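Local coordinates for PipY (Synechococcus elongatus, PDB 5NM8), which binds pyridoxal 5'-phosphate and is probably involved in keeping the supply of this cofactor in balance, at residues V19-V24 against T213-P218; K80-F85 against G105-S110; L190-S195 against E204-I209. All coordinates share one frame; numbering follows the deposited sequence.

Contact 1: V19-V24 against T213-P218; sequences VQLIAV and TQLFGP. With PLP (pyridoxal-5'-phosphate), chain C.
The ring of F216 meets the end of strand 20-24 obliquely, touching A23 and the carbonyl of V24. Its CE2 lies 4.0 Å from A23 CB, while CD2 comes to 3.4 Å from V24 O, a CH-bearing ring carbon beside a backbone acceptor. One face of the same ring is backed within the helix by CB of L215, and the ring also meets that of H28. L215 and L21 reach toward each other tip to tip, with L21 CD2 4.1 Å from L215 CD1, and that CD1 also rests on the A23 methyl. L21 gets there because its CG stands anti to the backbone N (chi1 166°), which throws the isobutyl group out toward the helix. Replacing F216 by alanine would probably open a gap beside A23 and leave the imidazole of H28 without the ring it meets.

The cofactor bridges V24, at the end of the strand, and T213, the first residue of helix 213-216. V24 turns both methyls to it, CG1 lying 3.7 Å from PLP C5A and CG2 beside C6. T213 grips a single phosphate oxygen twice: its N donates to PLP O3P at 2.9 Å in a nearly straight bond (169°), and its OG1 donates to the same atom at 2.7 Å. The helix dipole is likely to favour an anion at this N-terminal end, as in other phosphate-binding TIM barrels. N47, S195, R210 and G212 hold the cofactor too.

The strand is hydrogen-bonded to strand 208-211 along one edge and, through A23, to H43 of strand 43-46 along the other. Outside it, helix 4-14 joins the short helix 213-216, with L11 against L21 and L215 and I4 against F216.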
ATOM      1  N   VAL A  19      -5.852  -8.390  -9.704  1.00 37.03           N
ATOM      2  CA  VAL A  19      -5.690  -7.036  -9.190  1.00 34.14           C
ATOM      3  C   VAL A  19      -6.741  -6.796  -8.174  1.00 33.20           C
ATOM      4  O   VAL A  19      -7.901  -7.111  -8.411  1.00 32.16           O
ATOM      5  CB  VAL A  19      -5.720  -5.978 -10.311  1.00 34.01           C
ATOM      6  CG1 VAL A  19      -5.518  -4.578  -9.767  1.00 35.03           C
ATOM      7  CG2 VAL A  19      -4.637  -6.284 -11.327  1.00 33.97           C
ATOM      8  N   GLN A  20      -6.348  -6.272  -7.013  1.00 31.38           N
ATOM      9  CA  GLN A  20      -7.323  -5.771  -6.039  1.00 32.38           C
ATOM     10  C   GLN A  20      -7.217  -4.280  -5.921  1.00 31.00           C
ATOM     11  O   GLN A  20      -6.105  -3.683  -5.964  1.00 31.32           O
ATOM     12  CB  GLN A  20      -7.133  -6.461  -4.692  1.00 36.37           C
ATOM     13  CG  GLN A  20      -7.342  -7.980  -4.848  1.00 41.84           C
ATOM     14  CD  GLN A  20      -7.146  -8.743  -3.562  1.00 44.52           C
ATOM     15  OE1 GLN A  20      -8.040  -8.771  -2.710  1.00 49.10           O
ATOM     16  NE2 GLN A  20      -5.951  -9.319  -3.384  1.00 45.33           N
ATOM     17  N   LEU A  21      -8.359  -3.669  -5.766  1.00 31.14           N
ATOM     18  CA  LEU A  21      -8.463  -2.251  -5.664  1.00 31.03           C
ATOM     19  C   LEU A  21      -8.437  -1.841  -4.196  1.00 30.51           C
ATOM     20  O   LEU A  21      -9.200  -2.407  -3.388  1.00 30.77           O
ATOM     21  CB  LEU A  21      -9.786  -1.831  -6.261  1.00 32.11           C
ATOM     22  CG  LEU A  21     -10.241  -0.416  -5.953  1.00 33.05           C
ATOM     23  CD1 LEU A  21      -9.227   0.531  -6.553  1.00 33.99           C
ATOM     24  CD2 LEU A  21     -11.610  -0.226  -6.540  1.00 35.07           C
ATOM     25  N   ILE A  22      -7.603  -0.866  -3.843  1.00 26.84           N
ATOM     26  CA  ILE A  22      -7.680  -0.192  -2.524  1.00 26.72           C
ATOM     27  C   ILE A  22      -8.356   1.160  -2.773  1.00 25.27           C
ATOM     28  O   ILE A  22      -7.860   1.979  -3.575  1.00 25.45           O
ATOM     29  CB  ILE A  22      -6.280   0.037  -1.843  1.00 26.82           C
ATOM     30  CG1 ILE A  22      -5.591  -1.291  -1.527  1.00 27.34           C
ATOM     31  CG2 ILE A  22      -6.440   0.897  -0.569  1.00 26.10           C
ATOM     32  CD1 ILE A  22      -4.111  -1.254  -1.254  1.00 26.76           C
ATOM     33  N   ALA A  23      -9.468   1.407  -2.107  1.00 24.59           N
ATOM     34  CA  ALA A  23     -10.167   2.650  -2.217  1.00 25.26           C
ATOM     35  C   ALA A  23      -9.526   3.665  -1.240  1.00 26.15           C
ATOM     36  O   ALA A  23      -9.564   3.506  -0.026  1.00 26.21           O
ATOM     37  CB  ALA A  23     -11.672   2.441  -1.934  1.00 27.34           C
ATOM     38  N   VAL A  24      -8.892   4.698  -1.758  1.00 26.44           N
ATOM     39  CA  VAL A  24      -8.076   5.555  -0.931  1.00 27.27           C
ATOM     40  C   VAL A  24      -8.988   6.657  -0.417  1.00 29.43           C
ATOM     41  O   VAL A  24      -9.336   7.589  -1.163  1.00 30.02           O
ATOM     42  CB  VAL A  24      -6.873   6.114  -1.729  1.00 28.40           C
ATOM     43  CG1 VAL A  24      -6.113   7.140  -0.900  1.00 30.52           C
ATOM     44  CG2 VAL A  24      -5.951   4.983  -2.100  1.00 28.79           C
ATOM     45  N   THR A 213      -9.145   9.793  -5.888  1.00 35.72           N
ATOM     46  CA  THR A 213      -9.914  10.804  -6.618  1.00 39.56           C
ATOM     47  C   THR A 213     -10.873  10.250  -7.671  1.00 38.81           C
ATOM     48  O   THR A 213     -12.052  10.620  -7.707  1.00 38.90           O
ATOM     49  CB  THR A 213      -8.937  11.787  -7.251  1.00 41.39           C
ATOM     50  OG1 THR A 213      -8.080  12.296  -6.208  1.00 42.29           O
ATOM     51  CG2 THR A 213      -9.670  12.912  -7.940  1.00 44.50           C
ATOM     52  N   GLN A 214     -10.415   9.328  -8.498  1.00 38.23           N
ATOM     53  CA  GLN A 214     -11.350   8.770  -9.504  1.00 40.10           C
ATOM     54  C   GLN A 214     -12.600   8.117  -8.891  1.00 41.04           C
ATOM     55  O   GLN A 214     -13.644   8.071  -9.551  1.00 38.68           O
ATOM     56  CB  GLN A 214     -10.658   7.784 -10.418  1.00 41.41           C
ATOM     57  CG  GLN A 214     -11.545   7.187 -11.505  1.00 43.32           C
ATOM     58  CD  GLN A 214     -10.833   6.103 -12.292  1.00 44.69           C
ATOM     59  OE1 GLN A 214      -9.665   6.250 -12.681  1.00 43.07           O
ATOM     60  NE2 GLN A 214     -11.540   5.007 -12.543  1.00 45.59           N
ATOM     61  N   LEU A 215     -12.524   7.631  -7.638  1.00 38.40           N
ATOM     62  CA  LEU A 215     -13.680   7.025  -6.978  1.00 39.42           C
ATOM     63  C   LEU A 215     -14.465   7.984  -6.156  1.00 40.31           C
ATOM     64  O   LEU A 215     -15.701   7.948  -6.175  1.00 42.74           O
ATOM     65  CB  LEU A 215     -13.267   5.916  -5.992  1.00 39.72           C
ATOM     66  CG  LEU A 215     -12.642   4.738  -6.668  1.00 42.12           C
ATOM     67  CD1 LEU A 215     -12.235   3.678  -5.646  1.00 42.38           C
ATOM     68  CD2 LEU A 215     -13.560   4.165  -7.754  1.00 45.02           C
ATOM     69  N   PHE A 216     -13.764   8.783  -5.364  1.00 38.15           N
ATOM     70  CA  PHE A 216     -14.421   9.636  -4.394  1.00 41.72           C
ATOM     71  C   PHE A 216     -14.585  11.055  -4.910  1.00 45.45           C
ATOM     72  O   PHE A 216     -15.236  11.848  -4.273  1.00 45.05           O
ATOM     73  CB  PHE A 216     -13.664   9.628  -3.074  1.00 38.68           C
ATOM     74  CG  PHE A 216     -13.690   8.301  -2.399  1.00 39.39           C
ATOM     75  CD1 PHE A 216     -14.889   7.781  -1.925  1.00 40.56           C
ATOM     76  CD2 PHE A 216     -12.538   7.554  -2.243  1.00 37.63           C
ATOM     77  CE1 PHE A 216     -14.908   6.541  -1.299  1.00 39.75           C
ATOM     78  CE2 PHE A 216     -12.556   6.333  -1.647  1.00 37.35           C
ATOM     79  CZ  PHE A 216     -13.743   5.820  -1.161  1.00 38.49           C
ATOM     80  N   GLY A 217     -14.016  11.366  -6.067  1.00 49.32           N
ATOM     81  CA  GLY A 217     -13.953  12.742  -6.511  1.00 55.52           C
ATOM     82  C   GLY A 217     -13.005  13.556  -5.649  1.00 58.92           C
ATOM     83  O   GLY A 217     -12.294  13.004  -4.796  1.00 59.17           O
ATOM     84  N   PRO A 218     -12.974  14.881  -5.876  1.00 65.89           N
ATOM     85  CA  PRO A 218     -12.034  15.728  -5.139  1.00 68.92           C
ATOM     86  C   PRO A 218     -12.478  16.036  -3.678  1.00 70.72           C
ATOM     87  O   PRO A 218     -13.662  15.897  -3.331  1.00 70.78           O
ATOM     88  CB  PRO A 218     -11.952  17.005  -6.014  1.00 69.46           C
ATOM     89  CG  PRO A 218     -12.701  16.686  -7.287  1.00 68.36           C
ATOM     90  CD  PRO A 218     -13.708  15.656  -6.898  1.00 67.50           C
TER
HETATM   91  N1  PLP C 301      -1.563   6.157  -2.835  1.00 36.65           N
HETATM   92  C2  PLP C 301      -0.852   6.992  -2.042  1.00 38.52           C
HETATM   93  C2A PLP C 301       0.422   6.554  -1.369  1.00 36.39           C
HETATM   94  C3  PLP C 301      -1.319   8.373  -1.844  1.00 40.95           C
HETATM   95  O3  PLP C 301      -0.619   9.236  -1.073  1.00 40.21           O
HETATM   96  C4  PLP C 301      -2.574   8.794  -2.504  1.00 39.65           C
HETATM   97  C4A PLP C 301      -3.066  10.186  -2.327  1.00 39.73           C
HETATM   98  C5  PLP C 301      -3.265   7.780  -3.347  1.00 38.13           C
HETATM   99  C6  PLP C 301      -2.711   6.513  -3.449  1.00 37.32           C
HETATM  100  C5A PLP C 301      -4.534   8.140  -4.080  1.00 36.82           C
HETATM  101  O4P PLP C 301      -4.198   9.108  -5.096  1.00 37.50           O
HETATM  102  P   PLP C 301      -5.290   9.510  -6.224  1.00 38.01           P
HETATM  103  O1P PLP C 301      -5.787   8.168  -6.736  1.00 31.69           O
HETATM  104  O2P PLP C 301      -4.495  10.305  -7.201  1.00 36.97           O
HETATM  105  O3P PLP C 301      -6.360  10.340  -5.514  1.00 36.14           O

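Contact 2: K80-F85 against G105-S110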
ATOM      1  N   LYS A  80       0.209   2.310  17.227  1.00 33.12           N
ATOM      2  CA  LYS A  80      -1.127   2.569  16.672  1.00 34.78           C
ATOM      3  C   LYS A  80      -1.292   2.015  15.251  1.00 32.47           C
ATOM      4  O   LYS A  80      -2.337   1.436  14.928  1.00 33.43           O
ATOM      5  CB  LYS A  80      -1.395   4.070  16.702  1.00 38.88           C
ATOM      6  CG  LYS A  80      -1.731   4.580  18.110  1.00 42.31           C
ATOM      7  CD  LYS A  80      -1.623   6.106  18.208  1.00 45.78           C
ATOM      8  CE  LYS A  80      -2.151   6.621  19.543  1.00 49.36           C
ATOM      9  NZ  LYS A  80      -2.247   8.104  19.597  1.00 51.76           N
ATOM     10  N   ALA A  81      -0.259   2.142  14.434  1.00 30.66           N
ATOM     11  CA  ALA A  81      -0.262   1.582  13.088  1.00 30.24           C
ATOM     12  C   ALA A  81      -0.506   0.082  13.116  1.00 30.23           C
ATOM     13  O   ALA A  81      -1.392  -0.408  12.416  1.00 29.61           O
ATOM     14  CB  ALA A  81       1.012   1.885  12.348  1.00 30.18           C
ATOM     15  N   VAL A  82       0.251  -0.622  13.957  1.00 28.37           N
ATOM     16  CA  VAL A  82       0.151  -2.066  14.092  1.00 30.21           C
ATOM     17  C   VAL A  82      -1.187  -2.462  14.690  1.00 30.92           C
ATOM     18  O   VAL A  82      -1.772  -3.456  14.254  1.00 32.59           O
ATOM     19  CB  VAL A  82       1.314  -2.623  14.949  1.00 29.60           C
ATOM     20  CG1 VAL A  82       1.121  -4.101  15.263  1.00 31.19           C
ATOM     21  CG2 VAL A  82       2.621  -2.422  14.190  1.00 29.58           C
ATOM     22  N   GLU A  83      -1.694  -1.694  15.627  1.00 33.29           N
ATOM     23  CA  GLU A  83      -3.031  -1.992  16.196  1.00 37.58           C
ATOM     24  C   GLU A  83      -4.186  -1.835  15.203  1.00 36.45           C
ATOM     25  O   GLU A  83      -5.146  -2.627  15.199  1.00 35.85           O
ATOM     26  CB  GLU A  83      -3.316  -1.081  17.388  1.00 42.48           C
ATOM     27  CG  GLU A  83      -2.424  -1.381  18.572  1.00 49.03           C
ATOM     28  CD  GLU A  83      -2.823  -0.681  19.866  1.00 55.53           C
ATOM     29  OE1 GLU A  83      -3.846   0.056  19.915  1.00 61.33           O
ATOM     30  OE2 GLU A  83      -2.102  -0.912  20.857  1.00 59.15           O
ATOM     31  N   HIS A  84      -4.122  -0.814  14.353  1.00 33.17           N
ATOM     32  CA  HIS A  84      -5.285  -0.409  13.557  1.00 33.79           C
ATOM     33  C   HIS A  84      -5.274  -0.732  12.065  1.00 33.19           C
ATOM     34  O   HIS A  84      -6.279  -0.526  11.406  1.00 32.31           O
ATOM     35  CB  HIS A  84      -5.490   1.090  13.718  1.00 35.67           C
ATOM     36  CG  HIS A  84      -5.905   1.493  15.106  1.00 39.33           C
ATOM     37  ND1 HIS A  84      -7.226   1.528  15.504  1.00 41.21           N
ATOM     38  CD2 HIS A  84      -5.173   1.865  16.190  1.00 41.08           C
ATOM     39  CE1 HIS A  84      -7.291   1.901  16.779  1.00 43.05           C
ATOM     40  NE2 HIS A  84      -6.057   2.112  17.215  1.00 43.76           N
ATOM     41  N   PHE A  85      -4.130  -1.106  11.516  1.00 29.85           N
ATOM     42  CA  PHE A  85      -4.016  -1.440  10.103  1.00 29.34           C
ATOM     43  C   PHE A  85      -3.668  -2.911   9.903  1.00 30.16           C
ATOM     44  O   PHE A  85      -2.886  -3.495  10.658  1.00 32.89           O
ATOM     45  CB  PHE A  85      -2.998  -0.555   9.398  1.00 27.66           C
ATOM     46  CG  PHE A  85      -3.404   0.871   9.301  1.00 27.75           C
ATOM     47  CD1 PHE A  85      -3.105   1.739  10.320  1.00 28.53           C
ATOM     48  CD2 PHE A  85      -4.076   1.359   8.209  1.00 26.84           C
ATOM     49  CE1 PHE A  85      -3.466   3.082  10.234  1.00 29.18           C
ATOM     50  CE2 PHE A  85      -4.471   2.680   8.129  1.00 27.10           C
ATOM     51  CZ  PHE A  85      -4.148   3.551   9.135  1.00 28.30           C
ATOM     52  N   GLY A 105       4.974  -8.548  17.601  1.00 34.08           N
ATOM     53  CA  GLY A 105       5.267  -9.584  18.637  1.00 36.28           C
ATOM     54  C   GLY A 105       4.581  -9.287  19.968  1.00 38.30           C
ATOM     55  O   GLY A 105       3.830 -10.118  20.485  1.00 37.48           O
ATOM     56  N   GLU A 106       4.787  -8.087  20.506  1.00 36.66           N
ATOM     57  CA  GLU A 106       4.228  -7.743  21.821  1.00 40.34           C
ATOM     58  C   GLU A 106       2.695  -7.683  21.795  1.00 40.69           C
ATOM     59  O   GLU A 106       2.066  -7.972  22.794  1.00 37.43           O
ATOM     60  CB  GLU A 106       4.734  -6.417  22.305  1.00 41.91           C
ATOM     61  CG  GLU A 106       6.236  -6.359  22.456  1.00 44.03           C
ATOM     62  CD  GLU A 106       6.747  -4.947  22.709  1.00 46.67           C
ATOM     63  OE1 GLU A 106       5.969  -3.970  22.649  1.00 48.70           O
ATOM     64  OE2 GLU A 106       7.960  -4.824  22.964  1.00 52.26           O
ATOM     65  N   LEU A 107       2.113  -7.291  20.650  1.00 38.90           N
ATOM     66  CA  LEU A 107       0.684  -7.160  20.529  1.00 40.43           C
ATOM     67  C   LEU A 107      -0.041  -8.432  20.069  1.00 40.73           C
ATOM     68  O   LEU A 107      -1.274  -8.454  20.113  1.00 40.65           O
ATOM     69  CB  LEU A 107       0.348  -6.023  19.540  1.00 42.41           C
ATOM     70  CG  LEU A 107       0.674  -4.592  19.961  1.00 42.19           C
ATOM     71  CD1 LEU A 107       0.248  -3.670  18.854  1.00 42.83           C
ATOM     72  CD2 LEU A 107      -0.034  -4.188  21.254  1.00 45.32           C
ATOM     73  N   GLY A 108       0.691  -9.440  19.598  1.00 38.94           N
ATOM     74  CA  GLY A 108       0.132 -10.600  18.936  1.00 40.73           C
ATOM     75  C   GLY A 108      -0.532 -10.387  17.579  1.00 42.82           C
ATOM     76  O   GLY A 108      -1.507 -11.079  17.251  1.00 42.85           O
ATOM     77  N   ARG A 109      -0.015  -9.426  16.801  1.00 40.27           N
ATOM     78  CA  ARG A 109      -0.521  -9.083  15.455  1.00 41.69           C
ATOM     79  C   ARG A 109       0.569  -9.484  14.443  1.00 39.44           C
ATOM     80  O   ARG A 109       1.702  -9.813  14.831  1.00 38.56           O
ATOM     81  CB  ARG A 109      -0.811  -7.594  15.355  1.00 43.69           C
ATOM     82  CG  ARG A 109      -1.876  -7.009  16.289  1.00 47.39           C
ATOM     83  CD  ARG A 109      -3.333  -7.294  15.942  1.00 52.37           C
ATOM     84  NE  ARG A 109      -3.942  -6.305  15.029  1.00 57.07           N
ATOM     85  CZ  ARG A 109      -3.967  -6.370  13.685  1.00 63.24           C
ATOM     86  NH1 ARG A 109      -3.373  -7.389  13.010  1.00 63.48           N
ATOM     87  NH2 ARG A 109      -4.569  -5.381  12.987  1.00 60.03           N
ATOM     88  N   SER A 110       0.214  -9.543  13.164  1.00 39.15           N
ATOM     89  CA  SER A 110       1.157  -9.821  12.074  1.00 38.83           C
ATOM     90  C   SER A 110       0.738  -8.973  10.823  1.00 37.75           C
ATOM     91  O   SER A 110      -0.004  -9.437   9.959  1.00 36.57           O
ATOM     92  CB  SER A 110       1.216 -11.315  11.745  1.00 43.94           C
ATOM     93  OG  SER A 110       2.282 -11.636  10.838  1.00 45.28           O
TER
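L107 and V82 supply the apolar part of this contact: L107 CD1 sits 3.7 Å from V82 CG1, and the same methyl comes to 3.5 Å from E83 CG. The glutamate and the leucine cross at about a right angle. The E83 chain is extended beyond CG and passes beside both leucine methyls, so that a carbon of an acidic side chain does the packing, with OE2 near L107 CD2 at the outer margin. R109 joins in with its CB, 4.0 Å from V82 CG1, the two side chains sliding past each other in opposite directions.

The segments are the C-terminal ends of two successive outer helices of the TIM barrel, 78-84 and 94-107, each leading into an inner strand. The second helix ends in a Schellman motif at G108, whose positive phi suits glycine and turns the chain so that R109 points back at the first helix.

Between the two segments the polar approaches are made by R109; just beside them E106 forms a salt bridge with R79 of helix 78-84. Bends at chi2 and chi3 (-76° and -89°) fold the R109 guanidinium onto the carbonyls of the last helical turn and of F85 just beyond it. V82 O lies over one face, 3.3 Å above the plane and offset toward the rim. E83 O approaches at the edge, 3.6 Å from R109 NH2, and F85 O is 3.4 Å from the same nitrogen. A cation at this carbonyl-rich helix end is probably favoured electrostatically. V82 also meets L100 and I103, farther back in helix 94-107, whereas F85 turns away to W67 and L69 of strand 66-69.

Contact 3: L190-S195 against E204-I209; sequences LSMGMS and EGATWI. With PLP (pyridoxal-5'-phosphate), chain C.
The backbones of S191 and W208 run parallel through a single bridge, in which L190 O takes W208 N at 3.2 Å and M192 N reaches W208 O at 3.1 Å, nearly along the C=O axis (169°). L190 O also accepts T207 N, in the carbonyl plane and on a lone pair, whereas W208 N comes from a position tilted out of that plane. T207 adds a side-chain bond: with chi1 61°, its OG1 lies between backbone N and carbonyl carbon and receives L190 N at 2.9 Å, while also bonding to E189. This bridge joins strands 189-191 and 208-211, seventh and eighth of the barrel, and closes the TIM barrel.

Among the side chains, M192 lays CG on the A206 methyl at 3.8 Å and carries CE on to E204 O. I209 CG2 presses to 3.3 Å from M192 O; G193 passes close beside this methyl, and its backbone angles by themselves call for glycine. S191 OG turns to H89 and R210. Beyond G193, M194 CG lies 3.6 Å from PLP C6, and S195 holds PLP O1P through its N and, at 2.6 Å, its OG.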
ATOM      1  N   LEU A 190       2.691  -6.231  -5.783  1.00 27.52           N
ATOM      2  CA  LEU A 190       3.214  -4.952  -6.287  1.00 26.47           C
ATOM      3  C   LEU A 190       2.125  -3.932  -6.068  1.00 25.69           C
ATOM      4  O   LEU A 190       1.025  -4.034  -6.643  1.00 25.51           O
ATOM      5  CB  LEU A 190       3.562  -5.058  -7.752  1.00 29.73           C
ATOM      6  CG  LEU A 190       4.842  -5.791  -8.076  1.00 32.33           C
ATOM      7  CD1 LEU A 190       4.955  -6.069  -9.544  1.00 34.24           C
ATOM      8  CD2 LEU A 190       6.031  -4.925  -7.650  1.00 33.75           C
ATOM      9  N   SER A 191       2.371  -3.010  -5.169  1.00 23.67           N
ATOM     10  CA  SER A 191       1.409  -1.967  -4.816  1.00 23.73           C
ATOM     11  C   SER A 191       1.820  -0.742  -5.600  1.00 25.24           C
ATOM     12  O   SER A 191       2.828  -0.039  -5.273  1.00 26.24           O
ATOM     13  CB  SER A 191       1.404  -1.729  -3.330  1.00 24.50           C
ATOM     14  OG  SER A 191       0.624  -0.580  -2.967  1.00 23.33           O
ATOM     15  N   MET A 192       1.096  -0.531  -6.705  1.00 24.98           N
ATOM     16  CA  MET A 192       1.391   0.558  -7.621  1.00 25.92           C
ATOM     17  C   MET A 192       0.214   0.893  -8.478  1.00 25.93           C
ATOM     18  O   MET A 192      -0.605  -0.012  -8.846  1.00 24.50           O
ATOM     19  CB  MET A 192       2.646   0.268  -8.483  1.00 28.74           C
ATOM     20  CG  MET A 192       2.713  -1.015  -9.229  1.00 29.44           C
ATOM     21  SD  MET A 192       4.341  -1.342 -10.000  1.00 32.65           S
ATOM     22  CE  MET A 192       3.782  -2.464 -11.263  1.00 32.15           C
ATOM     23  N   GLY A 193       0.135   2.174  -8.811  1.00 25.60           N
ATOM     24  CA  GLY A 193      -0.927   2.703  -9.634  1.00 27.32           C
ATOM     25  C   GLY A 193      -1.941   3.460  -8.784  1.00 27.48           C
ATOM     26  O   GLY A 193      -2.506   2.925  -7.828  1.00 25.48           O
ATOM     27  N   MET A 194      -2.199   4.684  -9.174  1.00 26.56           N
ATOM     28  CA  MET A 194      -3.151   5.553  -8.536  1.00 28.61           C
ATOM     29  C   MET A 194      -4.105   6.075  -9.602  1.00 29.31           C
ATOM     30  O   MET A 194      -4.119   5.531 -10.720  1.00 29.72           O
ATOM     31  CB  MET A 194      -2.407   6.653  -7.813  1.00 31.55           C
ATOM     32  CG  MET A 194      -1.447   6.089  -6.770  1.00 35.42           C
ATOM     33  SD  MET A 194      -0.070   7.164  -6.241  1.00 40.02           S
ATOM     34  CE  MET A 194      -0.874   8.750  -6.155  1.00 39.49           C
ATOM     35  N   SER A 195      -4.909   7.089  -9.290  1.00 28.24           N
ATOM     36  CA  SER A 195      -5.994   7.498 -10.197  1.00 29.75           C
ATOM     37  C   SER A 195      -5.545   7.743 -11.607  1.00 31.14           C
ATOM     38  O   SER A 195      -6.183   7.310 -12.542  1.00 31.74           O
ATOM     39  CB  SER A 195      -6.725   8.739  -9.698  1.00 31.08           C
ATOM     40  OG  SER A 195      -7.598   8.414  -8.631  1.00 32.53           O
ATOM     41  N   GLU A 204       1.771  -3.569 -16.135  1.00 33.23           N
ATOM     42  CA  GLU A 204       3.102  -3.982 -15.729  1.00 32.00           C
ATOM     43  C   GLU A 204       3.122  -4.888 -14.511  1.00 33.08           C
ATOM     44  O   GLU A 204       4.172  -5.143 -13.951  1.00 33.10           O
ATOM     45  CB  GLU A 204       3.965  -2.736 -15.483  1.00 33.36           C
ATOM     46  CG  GLU A 204       4.132  -1.851 -16.711  1.00 34.50           C
ATOM     47  CD  GLU A 204       4.759  -2.566 -17.903  1.00 37.66           C
ATOM     48  OE1 GLU A 204       5.597  -3.478 -17.682  1.00 36.94           O
ATOM     49  OE2 GLU A 204       4.410  -2.203 -19.059  1.00 37.02           O
ATOM     50  N   GLY A 205       1.981  -5.366 -14.069  1.00 32.73           N
ATOM     51  CA  GLY A 205       1.953  -6.381 -13.052  1.00 32.43           C
ATOM     52  C   GLY A 205       1.548  -6.024 -11.640  1.00 29.51           C
ATOM     53  O   GLY A 205       1.702  -6.854 -10.765  1.00 32.84           O
ATOM     54  N   ALA A 206       0.940  -4.860 -11.448  1.00 27.52           N
ATOM     55  CA  ALA A 206       0.405  -4.453 -10.152  1.00 26.69           C
ATOM     56  C   ALA A 206      -0.596  -5.485  -9.655  1.00 29.25           C
ATOM     57  O   ALA A 206      -1.375  -6.017 -10.440  1.00 27.94           O
ATOM     58  CB  ALA A 206      -0.274  -3.091 -10.280  1.00 26.90           C
ATOM     59  N   THR A 207      -0.575  -5.777  -8.370  1.00 27.86           N
ATOM     60  CA  THR A 207      -1.568  -6.628  -7.754  1.00 29.09           C
ATOM     61  C   THR A 207      -2.501  -5.848  -6.816  1.00 29.56           C
ATOM     62  O   THR A 207      -3.578  -6.356  -6.456  1.00 30.40           O
ATOM     63  CB  THR A 207      -0.904  -7.751  -6.972  1.00 30.79           C
ATOM     64  OG1 THR A 207      -0.083  -7.215  -5.907  1.00 28.59           O
ATOM     65  CG2 THR A 207      -0.021  -8.587  -7.933  1.00 32.63           C
ATOM     66  N   TRP A 208      -2.052  -4.678  -6.360  1.00 28.53           N
ATOM     67  CA  TRP A 208      -2.846  -3.727  -5.562  1.00 29.54           C
ATOM     68  C   TRP A 208      -2.761  -2.400  -6.249  1.00 28.34           C
ATOM     69  O   TRP A 208      -1.641  -1.942  -6.534  1.00 28.04           O
ATOM     70  CB  TRP A 208      -2.346  -3.592  -4.103  1.00 31.98           C
ATOM     71  CG  TRP A 208      -2.537  -4.779  -3.315  1.00 34.74           C
ATOM     72  CD1 TRP A 208      -1.653  -5.772  -3.162  1.00 39.98           C
ATOM     73  CD2 TRP A 208      -3.709  -5.162  -2.571  1.00 35.09           C
ATOM     74  NE1 TRP A 208      -2.194  -6.774  -2.395  1.00 42.52           N
ATOM     75  CE2 TRP A 208      -3.454  -6.414  -2.013  1.00 39.25           C
ATOM     76  CE3 TRP A 208      -4.928  -4.575  -2.340  1.00 33.69           C
ATOM     77  CZ2 TRP A 208      -4.376  -7.061  -1.173  1.00 40.31           C
ATOM     78  CZ3 TRP A 208      -5.861  -5.215  -1.529  1.00 35.17           C
ATOM     79  CH2 TRP A 208      -5.587  -6.440  -0.973  1.00 36.85           C
ATOM     80  N   ILE A 209      -3.902  -1.791  -6.581  1.00 26.30           N
ATOM     81  CA  ILE A 209      -3.911  -0.433  -7.032  1.00 24.96           C
ATOM     82  C   ILE A 209      -4.551   0.428  -5.974  1.00 26.07           C
ATOM     83  O   ILE A 209      -5.289  -0.067  -5.114  1.00 27.29           O
ATOM     84  CB  ILE A 209      -4.543  -0.238  -8.448  1.00 26.63           C
ATOM     85  CG1 ILE A 209      -6.010  -0.726  -8.482  1.00 27.36           C
ATOM     86  CG2 ILE A 209      -3.725  -0.986  -9.509  1.00 26.39           C
ATOM     87  CD1 ILE A 209      -6.758  -0.221  -9.734  1.00 29.83           C
TER
HETATM   88  N1  PLP C 301      -1.563   6.157  -2.835  1.00 36.65           N
HETATM   89  C2  PLP C 301      -0.852   6.992  -2.042  1.00 38.52           C
HETATM   90  C2A PLP C 301       0.422   6.554  -1.369  1.00 36.39           C
HETATM   91  C3  PLP C 301      -1.319   8.373  -1.844  1.00 40.95           C
HETATM   92  O3  PLP C 301      -0.619   9.236  -1.073  1.00 40.21           O
HETATM   93  C4  PLP C 301      -2.574   8.794  -2.504  1.00 39.65           C
HETATM   94  C4A PLP C 301      -3.066  10.186  -2.327  1.00 39.73           C
HETATM   95  C5  PLP C 301      -3.265   7.780  -3.347  1.00 38.13           C
HETATM   96  C6  PLP C 301      -2.711   6.513  -3.449  1.00 37.32           C
HETATM   97  C5A PLP C 301      -4.534   8.140  -4.080  1.00 36.82           C
HETATM   98  O4P PLP C 301      -4.198   9.108  -5.096  1.00 37.50           O
HETATM   99  P   PLP C 301      -5.290   9.510  -6.224  1.00 38.01           P
HETATM  100  O1P PLP C 301      -5.787   8.168  -6.736  1.00 31.69           O
HETATM  101  O2P PLP C 301      -4.495  10.305  -7.201  1.00 36.97           O
HETATM  102  O3P PLP C 301      -6.360  10.340  -5.514  1.00 36.14           O

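Overall arrangement
From the N terminus, the first inner strand, 20-24, opens contact 1, which is completed only at 213-218, after the last strand; it thus encloses nearly the whole barrel, the other two contacts included. Contact 2 closes a short loop from helix 78-84 through strand 87-91 to the end of helix 94-107. Contact 3 follows in series, spanning helix 198-203, so no loops cross. Contacts 1 and 3 meet directly: I22 N lies 2.8 Å from I209 O, a probable hydrogen bond between the first and eighth strands, and both reach the cofactor phosphate. Contact 2 lies on the outer helical layer, its centre about 25 Å from the centres of the other two.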